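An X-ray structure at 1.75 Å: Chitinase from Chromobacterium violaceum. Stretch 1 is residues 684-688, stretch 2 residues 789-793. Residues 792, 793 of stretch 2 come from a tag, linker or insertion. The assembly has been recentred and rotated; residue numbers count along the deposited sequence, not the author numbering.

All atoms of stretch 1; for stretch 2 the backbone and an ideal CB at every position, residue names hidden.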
# COMPACT_ATOMS: atom_id res chain seq x y z
N ARG A 684 22.34 -17.59 -19.44
CA ARG A 684 21.56 -18.70 -20.01
C ARG A 684 21.56 -18.67 -21.54
O ARG A 684 20.72 -19.30 -22.19
CB ARG A 684 20.12 -18.68 -19.50
CG ARG A 684 20.01 -18.74 -17.98
CD ARG A 684 18.55 -18.83 -17.54
NE ARG A 684 18.37 -18.34 -16.18
CZ ARG A 684 17.77 -17.19 -15.88
NH1 ARG A 684 17.28 -16.41 -16.84
NH2 ARG A 684 17.65 -16.83 -14.61
N SER A 685 22.50 -17.93 -22.12
CA SER A 685 22.72 -18.04 -23.55
C SER A 685 23.66 -19.21 -23.82
O SER A 685 24.12 -19.86 -22.88
CB SER A 685 23.30 -16.74 -24.12
OG SER A 685 24.68 -16.66 -23.82
N GLN A 686 23.95 -19.46 -25.10
CA GLN A 686 24.94 -20.46 -25.48
C GLN A 686 26.25 -19.77 -25.88
O GLN A 686 27.11 -20.38 -26.53
CB GLN A 686 24.43 -21.32 -26.64
CG GLN A 686 23.14 -22.05 -26.35
CD GLN A 686 22.77 -23.01 -27.47
OE1 GLN A 686 23.63 -23.47 -28.22
NE2 GLN A 686 21.48 -23.31 -27.59
N THR A 687 26.40 -18.51 -25.49
CA THR A 687 27.61 -17.74 -25.78
C THR A 687 28.40 -17.45 -24.52
O THR A 687 27.83 -17.26 -23.45
CB THR A 687 27.30 -16.39 -26.45
OG1 THR A 687 26.83 -15.46 -25.45
CG2 THR A 687 26.25 -16.52 -27.50
N THR A 688 29.72 -17.40 -24.64
CA THR A 688 30.56 -16.91 -23.55
C THR A 688 30.49 -15.38 -23.53
O THR A 688 30.67 -14.75 -24.55
CB THR A 688 32.03 -17.35 -23.72
OG1 THR A 688 32.10 -18.78 -23.82
CG2 THR A 688 32.87 -16.90 -22.54
N UNK A 789 16.40 -12.98 -30.09
CA UNK A 789 17.42 -13.09 -29.06
C UNK A 789 18.68 -13.81 -29.50
O UNK A 789 18.68 -14.60 -30.45
CB UNK A 789 16.84 -13.81 -27.84
N UNK A 790 19.76 -13.52 -28.79
CA UNK A 790 21.07 -14.04 -29.13
C UNK A 790 21.28 -15.40 -28.48
O UNK A 790 21.34 -15.51 -27.25
CB UNK A 790 22.17 -13.06 -28.70
N UNK A 791 21.37 -16.43 -29.30
CA UNK A 791 21.68 -17.76 -28.81
C UNK A 791 23.17 -18.01 -28.93
O UNK A 791 23.83 -18.36 -27.96
CB UNK A 791 20.89 -18.82 -29.57
N UNK A 792 23.70 -17.80 -30.14
CA UNK A 792 25.13 -17.99 -30.41
C UNK A 792 25.74 -16.71 -30.99
O UNK A 792 25.06 -15.92 -31.63
CB UNK A 792 25.34 -19.16 -31.37
N UNK A 793 27.04 -16.52 -30.76
CA UNK A 793 27.72 -15.30 -31.18
C UNK A 793 29.09 -15.60 -31.77
O UNK A 793 30.03 -15.92 -31.04
CB UNK A 793 27.86 -14.34 -30.00

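Stretch 1 meets its partner mainly through Gln686 and Thr687, and one backbone hydrogen bond joins the two stretches. The amide N of Gln686 donates a hydrogen bond to the O of position 791 at 3.1 Å. Because the acceptor is a backbone carbonyl, this link would be available to almost any residue there, so sequence preference has to come from what the CB directions and the nearby side chains allow.

Position 789 sits at the margin. Its CA-to-CB bond points sideways, and nothing of stretch 1 lies within 5.5 Å of the ideal CB. The extended backbone, phi/psi -131/157, accepts most residues, and stretch 1 makes no selection. The deposited residue is Tyr789, whose ring, at chi1 68° (p), comes no nearer to stretch 1 than 6.9 Å, from Tyr789 CE2 to Arg684 O. Its role is local, as an acceptor for a later side chain of its own stretch.

At position 790 the CB again points sideways, and the nearest atom of stretch 1 is a methyl, Thr687 CG2, 5.5 Å from the ideal CB. A methyl offers no polar partner, so an aliphatic residue of moderate size fits, though alanine or a small polar residue could not be excluded. Leu790 is deposited, with chi1 t and chi2 p. Its side chain comes no closer than 4.5 Å, from Leu790 CG to Thr687 CG2, and its closest approach is through the backbone, Leu790 O to Ser685 CB at 3.9 Å.

Position 791 brings its CA to 5.4 Å from the CA of Ser685. CB points sideways, 4.9 Å from Gln686 NE2, so a side chain leaving here can run alongside the amide of Gln686. Long, flexible residues suit this course: glutamate or glutamine could offer an acceptor, while lysine or arginine could lay its methylenes along the amide. Arg791 takes the latter route. Its chi1 and chi2 are both t, and its CD lies 3.3 Å from Gln686 NE2, a packing contact without a hydrogen bond between the side chains. Farther out, Arg791 NH2 donates to Tyr789 OH at 2.9 Å, which ties the guanidinium back to its own stretch. The backbone O also lies 3.1 Å from Thr687 CG2, so this methyl crowds the same carbonyl that Gln686 N engages.

At position 792 the CA lies 3.4 Å from Thr687 CG2, but CB points away. The backbone makes the close approach, and the side chain is left largely free; beta-branched residues suit the extended phi/psi of -124/152, and polar ones would be equally plausible. Val792, from the expression tag, reaches back modestly, with CG1 4.1 Å from Gln686 OE1.

Position 793 points toward stretch 1, its ideal CB 3.7 Å from Thr687 CG2. That methyl favours an apolar neighbour, alanine, valine or leucine alike. Leu793, also from the tag, places its CB 3.7 Å from Thr687 CG2, while its branched end extends beyond that contact. A single threonine methyl thus packs against three successive residues, 791 to 793.

Stretch 2 789-793: YLRVL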
# COMPACT_ATOMS: atom_id res chain seq x y z
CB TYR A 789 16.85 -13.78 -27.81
CG TYR A 789 16.48 -15.24 -27.95
CD1 TYR A 789 15.20 -15.63 -28.35
CD2 TYR A 789 17.39 -16.24 -27.64
CE1 TYR A 789 14.86 -16.96 -28.46
CE2 TYR A 789 17.06 -17.57 -27.74
CZ TYR A 789 15.79 -17.93 -28.15
OH TYR A 789 15.46 -19.27 -28.25
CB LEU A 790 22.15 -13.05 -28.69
CG LEU A 790 23.59 -13.26 -29.15
CD1 LEU A 790 23.67 -13.08 -30.64
CD2 LEU A 790 24.47 -12.26 -28.44
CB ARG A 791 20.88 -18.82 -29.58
CG ARG A 791 21.23 -20.25 -29.21
CD ARG A 791 20.33 -21.25 -29.93
NE ARG A 791 18.93 -21.10 -29.53
CZ ARG A 791 17.90 -21.61 -30.19
NH1 ARG A 791 18.10 -22.30 -31.31
NH2 ARG A 791 16.67 -21.42 -29.75
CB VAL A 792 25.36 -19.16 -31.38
CG1 VAL A 792 25.01 -20.48 -30.70
CG2 VAL A 792 24.55 -18.98 -32.64
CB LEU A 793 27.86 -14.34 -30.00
CG LEU A 793 28.60 -13.02 -30.25
CD1 LEU A 793 27.97 -12.27 -31.40
CD2 LEU A 793 28.59 -12.16 -29.00
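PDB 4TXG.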